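PDB 3LOO: anopheles gambiae adenosine kinase, which catalyses the ATP-dependent phosphorylation of adenosine to AMP, as an adenosine kinase of the pfkB (ribokinase-like) family. Local coordinates for residues I36-E41 and Y73-I78; V40-L45 and L142-Q147; G107-A112 and S134-C139; E241-A246 and E254-I259. All coordinates share one frame; numbering follows the deposited sequence.

Contact 1: residues I36-E41 and Y73-I78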
loop_
_atom_site.group_PDB
_atom_site.type_symbol
_atom_site.label_atom_id
_atom_site.label_comp_id
_atom_site.label_asym_id
_atom_site.label_seq_id
_atom_site.Cartn_x
_atom_site.Cartn_y
_atom_site.Cartn_z
ATOM N N ILE A 36 -2.991 1.037 15.636
ATOM C CA ILE A 36 -3.048 1.486 17.016
ATOM C C ILE A 36 -2.009 2.595 17.163
ATOM O O ILE A 36 -0.804 2.362 17.191
ATOM C CB ILE A 36 -2.812 0.309 17.999
ATOM C CG1 ILE A 36 -3.797 -0.809 17.727
ATOM C CG2 ILE A 36 -2.921 0.759 19.447
ATOM C CD1 ILE A 36 -3.491 -2.070 18.479
ATOM N N SER A 37 -2.504 3.813 17.263
ATOM C CA SER A 37 -1.689 4.981 17.057
ATOM C C SER A 37 -1.539 5.786 18.329
ATOM O O SER A 37 -2.525 6.087 18.955
ATOM C CB SER A 37 -2.357 5.853 16.000
ATOM O OG SER A 37 -1.462 6.885 15.619
ATOM N N ALA A 38 -0.321 6.175 18.685
ATOM C CA ALA A 38 -0.109 6.992 19.893
ATOM C C ALA A 38 1.133 7.859 19.844
ATOM O O ALA A 38 2.099 7.586 19.109
ATOM C CB ALA A 38 -0.097 6.111 21.181
ATOM N N VAL A 39 1.101 8.918 20.644
ATOM C CA VAL A 39 2.283 9.712 20.900
ATOM C C VAL A 39 3.076 9.040 22.008
ATOM O O VAL A 39 2.540 8.681 23.051
ATOM C CB VAL A 39 1.916 11.181 21.228
ATOM C CG1 VAL A 39 3.148 11.956 21.763
ATOM C CG2 VAL A 39 1.348 11.828 19.972
ATOM N N VAL A 40 4.358 8.816 21.766
ATOM C CA VAL A 40 5.190 8.190 22.778
ATOM C C VAL A 40 6.547 8.853 22.771
ATOM O O VAL A 40 6.842 9.649 21.869
ATOM C CB VAL A 40 5.351 6.651 22.530
ATOM C CG1 VAL A 40 4.005 5.992 22.261
ATOM C CG2 VAL A 40 6.344 6.363 21.410
ATOM N N GLU A 41 7.381 8.503 23.754
ATOM C CA GLU A 41 8.773 8.984 23.803
ATOM C C GLU A 41 9.772 7.848 23.601
ATOM O O GLU A 41 9.384 6.674 23.625
ATOM C CB GLU A 41 9.026 9.761 25.108
ATOM C CG GLU A 41 8.472 11.191 25.046
ATOM C CD GLU A 41 8.553 11.950 26.376
ATOM O OE1 GLU A 41 9.672 12.266 26.837
ATOM O OE2 GLU A 41 7.483 12.259 26.942
ATOM N N TYR A 73 -0.957 4.471 26.893
ATOM C CA TYR A 73 -0.708 5.624 26.020
ATOM C C TYR A 73 -1.940 6.166 25.326
ATOM O O TYR A 73 -1.826 7.038 24.466
ATOM C CB TYR A 73 0.411 5.359 25.005
ATOM C CG TYR A 73 1.784 5.239 25.633
ATOM C CD1 TYR A 73 2.617 6.349 25.748
ATOM C CD2 TYR A 73 2.236 4.021 26.110
ATOM C CE1 TYR A 73 3.884 6.243 26.321
ATOM C CE2 TYR A 73 3.491 3.899 26.678
ATOM C CZ TYR A 73 4.307 5.008 26.779
ATOM O OH TYR A 73 5.547 4.858 27.349
ATOM N N GLN A 74 -3.111 5.662 25.708
ATOM C CA GLN A 74 -4.380 6.212 25.221
ATOM C C GLN A 74 -4.401 6.116 23.701
ATOM O O GLN A 74 -4.660 7.098 23.039
ATOM C CB GLN A 74 -4.519 7.696 25.644
ATOM C CG GLN A 74 -4.636 7.945 27.162
ATOM C CD GLN A 74 -5.517 6.896 27.833
ATOM O OE1 GLN A 74 -5.072 5.772 28.108
ATOM N NE2 GLN A 74 -6.776 7.249 28.079
ATOM N N ALA A 75 -4.046 4.950 23.157
ATOM C CA ALA A 75 -3.878 4.816 21.704
ATOM C C ALA A 75 -5.222 4.863 20.979
ATOM O O ALA A 75 -6.256 4.483 21.529
ATOM C CB ALA A 75 -3.113 3.546 21.349
ATOM N N GLU A 76 -5.179 5.328 19.742
ATOM C CA GLU A 76 -6.360 5.482 18.936
ATOM C C GLU A 76 -6.438 4.302 17.962
ATOM O O GLU A 76 -5.423 3.778 17.513
ATOM C CB GLU A 76 -6.274 6.808 18.180
ATOM C CG GLU A 76 -7.555 7.231 17.556
ATOM C CD GLU A 76 -7.442 8.487 16.679
ATOM O OE1 GLU A 76 -6.383 9.157 16.702
ATOM O OE2 GLU A 76 -8.436 8.800 15.966
ATOM N N TYR A 77 -7.644 3.881 17.643
ATOM C CA TYR A 77 -7.832 2.822 16.654
ATOM C C TYR A 77 -8.147 3.434 15.297
ATOM O O TYR A 77 -9.086 4.216 15.174
ATOM C CB TYR A 77 -8.998 1.923 17.068
ATOM C CG TYR A 77 -8.700 0.937 18.180
ATOM C CD1 TYR A 77 -7.444 0.293 18.267
ATOM C CD2 TYR A 77 -9.692 0.578 19.100
ATOM C CE1 TYR A 77 -7.179 -0.646 19.282
ATOM C CE2 TYR A 77 -9.431 -0.365 20.120
ATOM C CZ TYR A 77 -8.180 -0.967 20.198
ATOM O OH TYR A 77 -7.936 -1.923 21.165
ATOM N N ILE A 78 -7.385 3.072 14.268
ATOM C CA ILE A 78 -7.633 3.618 12.943
ATOM C C ILE A 78 -7.552 2.513 11.940
ATOM O O ILE A 78 -6.604 1.732 11.955
ATOM C CB ILE A 78 -6.656 4.782 12.552
ATOM C CG1 ILE A 78 -6.554 5.808 13.679
ATOM C CG2 ILE A 78 -7.171 5.472 11.292
ATOM C CD1 ILE A 78 -5.276 6.726 13.630
#
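Val-40 lays its CG1 methyl over one face of the Tyr-73 ring, a CH-pi contact 4.2 Å from CG1 to the ring centroid and 26° off the ring normal. The methyl sits toward the rim, its closest ring atom being Tyr-73 CD1, and the two side chains cross at about a right angle. Val-40 chi1 (-48°) puts CG1 anti to the carbonyl carbon, beside its own N, the position from which it overlies the ring. Two residues back, Ala-38 CB rests 3.9 Å from Tyr-73 CB and 4.0 Å from Ala-75 CB. The tightest spot lies beyond, where Ile-36 CG2 presses to 3.4 Å of Ala-75 CB, nearer than carbons usually come. The other branch of Ile-36 runs alongside Tyr-77, with CG1 in the ring plane, 3.7 Å from the edge atom CE1. Between the two backbones runs a short antiparallel ladder: Ser-37 and Glu-76 form a hydrogen-bonded pair, N to O at 2.9 Å in both directions, and Ile-36 with Tyr-77 the non-hydrogen-bonded pair beside it. On the face carrying Ser-37 and Glu-76, Ser-37 CB meets Ile-78 CD1 at 3.9 Å. Strand 76-80 is thus stitched on as the outermost strand of the five-stranded sheet that forms the lid in this family. Strand 33-39 pairs on its other side with strand 137-144, and helix 64-73 covers the face bearing Ile-36 and Tyr-77 through Tyr-66, Leu-69 and Ile-70.

Contact 2: residues V40-L45 and L142-Q147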
loop_
_atom_site.group_PDB
_atom_site.type_symbol
_atom_site.label_atom_id
_atom_site.label_comp_id
_atom_site.label_asym_id
_atom_site.label_seq_id
_atom_site.Cartn_x
_atom_site.Cartn_y
_atom_site.Cartn_z
ATOM N N VAL A 40 4.358 8.816 21.766
ATOM C CA VAL A 40 5.190 8.190 22.778
ATOM C C VAL A 40 6.547 8.853 22.771
ATOM O O VAL A 40 6.842 9.649 21.869
ATOM C CB VAL A 40 5.351 6.651 22.530
ATOM C CG1 VAL A 40 4.005 5.992 22.261
ATOM C CG2 VAL A 40 6.344 6.363 21.410
ATOM N N GLU A 41 7.381 8.503 23.754
ATOM C CA GLU A 41 8.773 8.984 23.803
ATOM C C GLU A 41 9.772 7.848 23.601
ATOM O O GLU A 41 9.384 6.674 23.625
ATOM C CB GLU A 41 9.026 9.761 25.108
ATOM C CG GLU A 41 8.472 11.191 25.046
ATOM C CD GLU A 41 8.553 11.950 26.376
ATOM O OE1 GLU A 41 9.672 12.266 26.837
ATOM O OE2 GLU A 41 7.483 12.259 26.942
ATOM N N LYS A 42 11.051 8.202 23.431
ATOM C CA LYS A 42 12.120 7.252 23.059
ATOM C C LYS A 42 12.262 6.044 23.956
ATOM O O LYS A 42 12.649 4.975 23.479
ATOM C CB LYS A 42 13.483 7.938 22.975
ATOM C CG LYS A 42 13.784 8.542 21.629
ATOM C CD LYS A 42 13.664 10.067 21.621
ATOM C CE LYS A 42 13.567 10.600 20.182
ATOM N NZ LYS A 42 14.044 9.589 19.172
ATOM N N ASP A 43 11.957 6.201 25.252
ATOM C CA ASP A 43 12.057 5.074 26.175
ATOM C C ASP A 43 11.117 3.959 25.779
ATOM O O ASP A 43 11.430 2.782 25.976
ATOM C CB ASP A 43 11.817 5.496 27.639
ATOM C CG ASP A 43 10.545 6.312 27.809
ATOM O OD1 ASP A 43 9.915 6.202 28.887
ATOM O OD2 ASP A 43 10.181 7.061 26.867
ATOM N N LEU A 44 9.962 4.307 25.213
ATOM C CA LEU A 44 9.083 3.249 24.693
ATOM C C LEU A 44 9.740 2.515 23.513
ATOM O O LEU A 44 9.785 1.304 23.492
ATOM C CB LEU A 44 7.675 3.756 24.362
ATOM C CG LEU A 44 6.719 2.642 23.928
ATOM C CD1 LEU A 44 6.394 1.724 25.086
ATOM C CD2 LEU A 44 5.469 3.254 23.399
ATOM N N LEU A 45 10.275 3.260 22.560
ATOM C CA LEU A 45 11.022 2.654 21.448
ATOM C C LEU A 45 12.184 1.766 21.903
ATOM O O LEU A 45 12.359 0.649 21.401
ATOM C CB LEU A 45 11.577 3.739 20.527
ATOM C CG LEU A 45 10.605 4.731 19.886
ATOM C CD1 LEU A 45 11.286 5.373 18.698
ATOM C CD2 LEU A 45 9.317 4.048 19.439
ATOM N N LEU A 142 3.803 4.567 16.164
ATOM C CA LEU A 142 4.337 5.322 17.291
ATOM C C LEU A 142 4.867 6.649 16.810
ATOM O O LEU A 142 5.753 6.694 15.957
ATOM C CB LEU A 142 5.459 4.532 17.975
ATOM C CG LEU A 142 5.110 3.103 18.351
ATOM C CD1 LEU A 142 6.214 2.483 19.174
ATOM C CD2 LEU A 142 3.801 3.101 19.126
ATOM N N VAL A 143 4.316 7.725 17.357
ATOM C CA VAL A 143 4.731 9.079 16.994
ATOM C C VAL A 143 5.682 9.651 18.058
ATOM O O VAL A 143 5.335 9.733 19.247
ATOM C CB VAL A 143 3.505 9.994 16.817
ATOM C CG1 VAL A 143 3.936 11.444 16.651
ATOM C CG2 VAL A 143 2.672 9.523 15.648
ATOM N N THR A 144 6.891 10.001 17.626
ATOM C CA THR A 144 7.897 10.617 18.494
ATOM C C THR A 144 8.455 11.824 17.760
ATOM O O THR A 144 9.128 11.674 16.728
ATOM C CB THR A 144 9.042 9.667 18.830
ATOM O OG1 THR A 144 8.533 8.542 19.561
ATOM C CG2 THR A 144 10.051 10.375 19.699
ATOM N N GLY A 145 8.158 13.009 18.299
ATOM C CA GLY A 145 8.467 14.275 17.637
ATOM C C GLY A 145 7.780 14.287 16.287
ATOM O O GLY A 145 6.571 14.091 16.217
ATOM N N THR A 146 8.556 14.492 15.218
ATOM C CA THR A 146 8.034 14.461 13.834
ATOM C C THR A 146 8.377 13.138 13.112
ATOM O O THR A 146 8.149 12.983 11.905
ATOM C CB THR A 146 8.562 15.653 12.995
ATOM O OG1 THR A 146 9.990 15.552 12.893
ATOM C CG2 THR A 146 8.196 16.991 13.649
ATOM N N GLN A 147 8.919 12.187 13.864
ATOM C CA GLN A 147 9.221 10.855 13.349
ATOM C C GLN A 147 8.107 9.851 13.672
ATOM O O GLN A 147 7.325 10.045 14.614
ATOM C CB GLN A 147 10.560 10.389 13.918
ATOM C CG GLN A 147 11.680 11.410 13.708
ATOM C CD GLN A 147 13.034 10.744 13.630
ATOM O OE1 GLN A 147 13.608 10.343 14.654
ATOM N NE2 GLN A 147 13.562 10.620 12.411
#
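Val-143 O takes the backbone N-H of Val-40 in a nearly straight hydrogen bond, 2.9 Å from N to O with 173° at the hydrogen. A second polar approach lies beside it: Thr-144 OG1 is 3.1 Å from Val-40 O, a possible hydrogen bond, though the hydroxyl proton has another acceptor within reach. The same OG1 also sits against Val-40 CG2, so the threonine covers both the carbonyl and one branch of the valine. With chi1 at -63°, Thr-144 turns its CG2 methyl anti to the backbone N, where it meets Lys-42 CE at 3.6 Å; the bend of the lysine at chi2 (105°) directs its chain there. The apolar half of the contact centres on Leu-142. Its CB faces Val-40 CG2 at 4.0 Å, while its CD1 and Leu-45 CD2 come within a tight 3.5 Å, the two leucines lying alongside with their ends running opposite ways. Leu-69 of helix 64-73 also packs on Leu-142. Just past the contact, Thr-144 and Gln-147 exchange two backbone hydrogen bonds around a type II' turn with Gly-145 at positive phi, the signature of the two-residue beta hairpin that links strands 137-144 and 147-153 of the lid sheet.

Contact 3: residues G107-A112 and S134-C139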
loop_
_atom_site.group_PDB
_atom_site.type_symbol
_atom_site.label_atom_id
_atom_site.label_comp_id
_atom_site.label_asym_id
_atom_site.label_seq_id
_atom_site.Cartn_x
_atom_site.Cartn_y
_atom_site.Cartn_z
ATOM N N GLY A 107 -9.499 -11.664 11.283
ATOM C CA GLY A 107 -9.963 -12.617 12.289
ATOM C C GLY A 107 -11.480 -12.548 12.349
ATOM O O GLY A 107 -12.119 -11.807 11.578
ATOM N N GLN A 108 -12.065 -13.295 13.286
ATOM C CA GLN A 108 -13.497 -13.181 13.527
ATOM C C GLN A 108 -13.705 -12.512 14.854
ATOM O O GLN A 108 -13.959 -13.188 15.850
ATOM C CB GLN A 108 -14.149 -14.553 13.506
ATOM C CG GLN A 108 -14.506 -14.944 12.112
ATOM C CD GLN A 108 -14.696 -16.412 11.982
ATOM O OE1 GLN A 108 -14.314 -17.163 12.859
ATOM N NE2 GLN A 108 -15.311 -16.834 10.900
ATOM N N ASP A 109 -13.585 -11.193 14.880
ATOM C CA ASP A 109 -13.409 -10.508 16.147
ATOM C C ASP A 109 -13.872 -9.091 16.030
ATOM O O ASP A 109 -14.338 -8.706 14.965
ATOM C CB ASP A 109 -11.950 -10.594 16.639
ATOM C CG ASP A 109 -10.936 -10.089 15.623
ATOM O OD1 ASP A 109 -11.325 -9.433 14.645
ATOM O OD2 ASP A 109 -9.732 -10.330 15.818
ATOM N N GLU A 110 -13.781 -8.316 17.103
ATOM C CA GLU A 110 -14.217 -6.926 17.054
ATOM C C GLU A 110 -13.364 -6.093 16.088
ATOM O O GLU A 110 -13.871 -5.161 15.495
ATOM C CB GLU A 110 -14.083 -6.226 18.404
ATOM C CG GLU A 110 -14.784 -6.815 19.562
ATOM C CD GLU A 110 -14.598 -5.935 20.776
ATOM O OE1 GLU A 110 -13.745 -6.253 21.616
ATOM O OE2 GLU A 110 -15.259 -4.875 20.833
ATOM N N TYR A 111 -12.062 -6.388 16.021
ATOM C CA TYR A 111 -11.149 -5.603 15.190
ATOM C C TYR A 111 -11.539 -5.749 13.745
ATOM O O TYR A 111 -11.496 -4.775 13.034
ATOM C CB TYR A 111 -9.672 -6.025 15.384
ATOM C CG TYR A 111 -9.014 -5.516 16.649
ATOM C CD1 TYR A 111 -9.670 -4.633 17.517
ATOM C CD2 TYR A 111 -7.713 -5.910 16.973
ATOM C CE1 TYR A 111 -9.038 -4.147 18.667
ATOM C CE2 TYR A 111 -7.078 -5.431 18.081
ATOM C CZ TYR A 111 -7.740 -4.555 18.934
ATOM O OH TYR A 111 -7.080 -4.115 20.059
ATOM N N ALA A 112 -11.907 -6.969 13.312
ATOM C CA ALA A 112 -12.340 -7.170 11.938
ATOM C C ALA A 112 -13.602 -6.349 11.600
ATOM O O ALA A 112 -13.704 -5.862 10.474
ATOM C CB ALA A 112 -12.560 -8.651 11.613
ATOM N N SER A 134 -6.660 -16.997 14.259
ATOM C CA SER A 134 -5.917 -15.790 14.640
ATOM C C SER A 134 -6.812 -14.561 14.770
ATOM O O SER A 134 -7.841 -14.437 14.068
ATOM C CB SER A 134 -4.758 -15.482 13.670
ATOM O OG SER A 134 -3.988 -16.644 13.402
ATOM N N PRO A 135 -6.420 -13.634 15.663
ATOM C CA PRO A 135 -7.126 -12.367 15.704
ATOM C C PRO A 135 -6.718 -11.478 14.515
ATOM O O PRO A 135 -5.657 -11.676 13.948
ATOM C CB PRO A 135 -6.626 -11.728 17.006
ATOM C CG PRO A 135 -5.230 -12.303 17.208
ATOM C CD PRO A 135 -5.223 -13.658 16.541
ATOM N N THR A 136 -7.540 -10.476 14.189
ATOM C CA THR A 136 -7.185 -9.461 13.182
ATOM C C THR A 136 -5.832 -8.827 13.486
ATOM O O THR A 136 -5.507 -8.616 14.629
ATOM C CB THR A 136 -8.350 -8.443 12.991
ATOM O OG1 THR A 136 -9.521 -9.182 12.582
ATOM C CG2 THR A 136 -8.044 -7.370 11.932
ATOM N N GLY A 137 -5.033 -8.581 12.447
ATOM C CA GLY A 137 -3.712 -8.000 12.575
ATOM C C GLY A 137 -3.830 -6.529 12.924
ATOM O O GLY A 137 -4.873 -5.897 12.694
ATOM N N THR A 138 -2.753 -5.987 13.486
ATOM C CA THR A 138 -2.727 -4.618 13.922
ATOM C C THR A 138 -1.369 -4.057 13.534
ATOM O O THR A 138 -0.421 -4.823 13.249
ATOM C CB THR A 138 -2.890 -4.491 15.474
ATOM O OG1 THR A 138 -1.828 -5.200 16.148
ATOM C CG2 THR A 138 -4.231 -5.029 15.944
ATOM N N CYS A 139 -1.259 -2.738 13.551
ATOM C CA CYS A 139 0.017 -2.111 13.306
ATOM C C CYS A 139 0.181 -0.997 14.329
ATOM O O CYS A 139 -0.647 -0.097 14.386
ATOM C CB CYS A 139 0.103 -1.541 11.864
ATOM S SG CYS A 139 1.698 -0.719 11.517
HETATM O O HOH W 1 -10.362 -14.555 15.044
#
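The Tyr-111 ring has the carbonyl O of Thr-136 at its edge, near the ring plane, and the CG2 methyl of Thr-138 approaching obliquely, 3.6 Å from CE2. Tyr-77 packs edge-to-face with this ring and hydrogen-bonds to its hydroxyl. The other flat group, the carboxylate of Asp-109, grips Thr-136 with both oxygens: OD2 accepts from Thr-136 N at 2.7 Å and OD1 from Thr-136 OG1 at 2.8 Å, each on its syn side and slightly out of the carboxylate plane. OD1 takes a further bond, nearly along its C-O axis, from Ala-112 N at 2.9 Å. Asp-109 reaches this position because chi1 (55°) sets CG between the backbone N and the carbonyl carbon. Three donors thus fix the rotation of the carboxylate, and together with the helix end they would be expected to stabilise its negative charge. Thr-136 OG1 takes part in two bonds, giving its proton to Asp-109 OD1 and accepting from Gly-107 N at 2.8 Å. Its carbon frame is packed as well, Thr-136 CB lying 3.6 Å from Tyr-111 CB. At the outer end a water joins the backbones, accepting from Gln-108 N and donating to Ser-134 O at 2.7 Å. The aspartate that caps helix 110-122 also holds the backbone of Thr-136, in the run leading into strand 137-144. Strand 100-107 belongs to the large central sheet, so this cap joins the core of the ribokinase-like fold to its lid, where Cys-139 touches the bound dinucleotide.

Contact 4: residues E241-A246 and E254-I259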
loop_
_atom_site.group_PDB
_atom_site.type_symbol
_atom_site.label_atom_id
_atom_site.label_comp_id
_atom_site.label_asym_id
_atom_site.label_seq_id
_atom_site.Cartn_x
_atom_site.Cartn_y
_atom_site.Cartn_z
ATOM N N GLU A 241 12.751 3.576 0.150
ATOM C CA GLU A 241 12.515 2.247 -0.397
ATOM C C GLU A 241 13.241 2.068 -1.698
ATOM O O GLU A 241 13.764 0.977 -1.990
ATOM C CB GLU A 241 10.991 2.033 -0.591
ATOM C CG GLU A 241 10.289 1.820 0.760
ATOM C CD GLU A 241 8.903 2.462 0.883
ATOM O OE1 GLU A 241 8.200 2.716 -0.130
ATOM O OE2 GLU A 241 8.493 2.683 2.043
ATOM N N ALA A 242 13.261 3.124 -2.504
ATOM C CA ALA A 242 14.025 3.106 -3.742
ATOM C C ALA A 242 15.561 2.898 -3.502
ATOM O O ALA A 242 16.216 2.078 -4.179
ATOM C CB ALA A 242 13.735 4.368 -4.575
ATOM N N ILE A 243 16.109 3.639 -2.552
ATOM C CA ILE A 243 17.526 3.451 -2.108
ATOM C C ILE A 243 17.764 2.046 -1.541
ATOM O O ILE A 243 18.723 1.363 -1.925
ATOM C CB ILE A 243 17.927 4.585 -1.130
ATOM C CG1 ILE A 243 17.959 5.888 -1.926
ATOM C CG2 ILE A 243 19.264 4.265 -0.340
ATOM C CD1 ILE A 243 17.900 7.188 -1.055
ATOM N N ALA A 244 16.851 1.573 -0.687
ATOM C CA ALA A 244 16.944 0.231 -0.179
ATOM C C ALA A 244 16.971 -0.802 -1.321
ATOM O O ALA A 244 17.781 -1.749 -1.306
ATOM C CB ALA A 244 15.774 -0.040 0.818
ATOM N N LEU A 245 16.129 -0.619 -2.336
ATOM C CA LEU A 245 16.124 -1.532 -3.473
ATOM C C LEU A 245 17.465 -1.509 -4.249
ATOM O O LEU A 245 18.002 -2.557 -4.624
ATOM C CB LEU A 245 14.952 -1.215 -4.426
ATOM C CG LEU A 245 14.818 -2.091 -5.681
ATOM C CD1 LEU A 245 13.446 -1.937 -6.284
ATOM C CD2 LEU A 245 15.803 -1.627 -6.749
ATOM N N ALA A 246 17.946 -0.302 -4.506
ATOM C CA ALA A 246 19.217 -0.050 -5.179
ATOM C C ALA A 246 20.404 -0.757 -4.489
ATOM O O ALA A 246 21.239 -1.348 -5.178
ATOM C CB ALA A 246 19.470 1.447 -5.270
ATOM N N GLU A 254 22.773 6.300 -4.978
ATOM C CA GLU A 254 21.647 6.736 -4.178
ATOM C C GLU A 254 20.828 7.816 -4.875
ATOM O O GLU A 254 19.895 8.346 -4.292
ATOM C CB GLU A 254 22.097 7.183 -2.785
ATOM C CG GLU A 254 22.345 5.991 -1.928
ATOM C CD GLU A 254 22.778 6.312 -0.527
ATOM O OE1 GLU A 254 22.755 7.499 -0.133
ATOM O OE2 GLU A 254 23.128 5.350 0.185
ATOM N N ASP A 255 21.186 8.096 -6.126
ATOM C CA ASP A 255 20.503 9.033 -7.011
ATOM C C ASP A 255 19.158 8.434 -7.445
ATOM O O ASP A 255 19.103 7.411 -8.147
ATOM C CB ASP A 255 21.418 9.314 -8.223
ATOM C CG ASP A 255 20.807 10.282 -9.249
ATOM O OD1 ASP A 255 19.575 10.326 -9.457
ATOM O OD2 ASP A 255 21.601 10.978 -9.917
ATOM N N LEU A 256 18.083 9.064 -7.002
ATOM C CA LEU A 256 16.748 8.511 -7.201
ATOM C C LEU A 256 16.350 8.462 -8.665
ATOM O O LEU A 256 15.671 7.525 -9.099
ATOM C CB LEU A 256 15.719 9.324 -6.429
ATOM C CG LEU A 256 15.784 9.236 -4.914
ATOM C CD1 LEU A 256 14.786 10.226 -4.375
ATOM C CD2 LEU A 256 15.503 7.809 -4.424
ATOM N N ARG A 257 16.761 9.475 -9.436
ATOM C CA ARG A 257 16.424 9.503 -10.865
ATOM C C ARG A 257 17.064 8.314 -11.579
ATOM O O ARG A 257 16.415 7.613 -12.340
ATOM C CB ARG A 257 16.838 10.846 -11.504
ATOM C CG ARG A 257 15.990 12.023 -10.984
ATOM C CD ARG A 257 16.589 13.367 -11.330
ATOM N NE ARG A 257 15.703 14.443 -10.874
ATOM C CZ ARG A 257 15.541 14.796 -9.595
ATOM N NH1 ARG A 257 16.185 14.153 -8.625
ATOM N NH2 ARG A 257 14.721 15.788 -9.274
ATOM N N GLU A 258 18.335 8.065 -11.282
ATOM C CA GLU A 258 19.061 6.958 -11.867
ATOM C C GLU A 258 18.470 5.622 -11.449
ATOM O O GLU A 258 18.350 4.695 -12.255
ATOM C CB GLU A 258 20.538 7.045 -11.436
ATOM C CG GLU A 258 21.364 5.808 -11.772
ATOM C CD GLU A 258 21.539 5.623 -13.272
ATOM O OE1 GLU A 258 21.366 6.620 -14.024
ATOM O OE2 GLU A 258 21.850 4.472 -13.702
ATOM N N ILE A 259 18.125 5.509 -10.170
ATOM C CA ILE A 259 17.538 4.268 -9.664
ATOM C C ILE A 259 16.215 4.016 -10.404
ATOM O O ILE A 259 15.999 2.932 -10.908
ATOM C CB ILE A 259 17.342 4.301 -8.108
ATOM C CG1 ILE A 259 18.695 4.322 -7.377
ATOM C CG2 ILE A 259 16.524 3.069 -7.624
ATOM C CD1 ILE A 259 18.607 4.897 -5.961
#
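Ile-259 reaches from its CB toward the pair Ala-242 and Ala-246, one turn apart on the facing helix. The motif is a pair of consecutive helices, 239-248 and 256-264, in the connection between the neighbouring parallel strands 234-238 and 276-281 of the central sheet, as in Rossmann-like alpha/beta folds. From CB of Ile-259, the CG2 branch comes down on the backbone, 3.6 Å from Ala-242 O, an acceptor already used by Ala-246 N within its own helix. The longer branch follows Ala-246: CG1 and then CD1 each pass 3.6 Å from Ala-246 CB, and at its tip CD1 also nears Ile-243 CG1. The small side chains of Ala-242 and Ala-246 are consistent with the close approach of the second helix, with Ala-246 and Ile-259 6.4 Å apart between their CA atoms. At the other end of the interface Leu-256 CD2 touches both Ala-242 CB, 3.9 Å away, and Ile-243 CG1, at 4.0 Å. Leu-256 continues onto the sheet, touching Gln-281 and Leu-287, while Ala-242 meets Ile-279. Towards solvent, Ile-243 CG2 lies against the aliphatic part of Glu-254, 3.9 Å from CG; the carboxylate of Glu-254 also forms a long, weak ion pair with Lys-247. The contacts across the interface are apolar; the start of helix 256-264 is capped separately. There Asp-255 is the N-cap: its OD1 accepts from Glu-258 N at 3.2 Å, with the N-H coming from above the carboxylate plane, 62° out of it.

How the contacts relate
Three of the contacts lie in or at the edge of the five-stranded lid sheet, and the fourth belongs to the large sheet's helical layer. Contacts 1 and 2, with centres 10 Å apart, share Val-40 and Glu-41 where strand 33-39 gives way to helix 42-47. Contacts 2 and 3 use opposite ends of strand 137-144, their centres 25 Å apart, and contact 3 is nested inside the chain loop that contact 2 closes. Tyr-77 and Tyr-111 link contacts 1 and 3. Contact 4 follows later in sequence, 35 Å from contact 3 between centres and across the chain's centre. The bound dinucleotide is near both regions, consistent with a lid and core enclosing the active site.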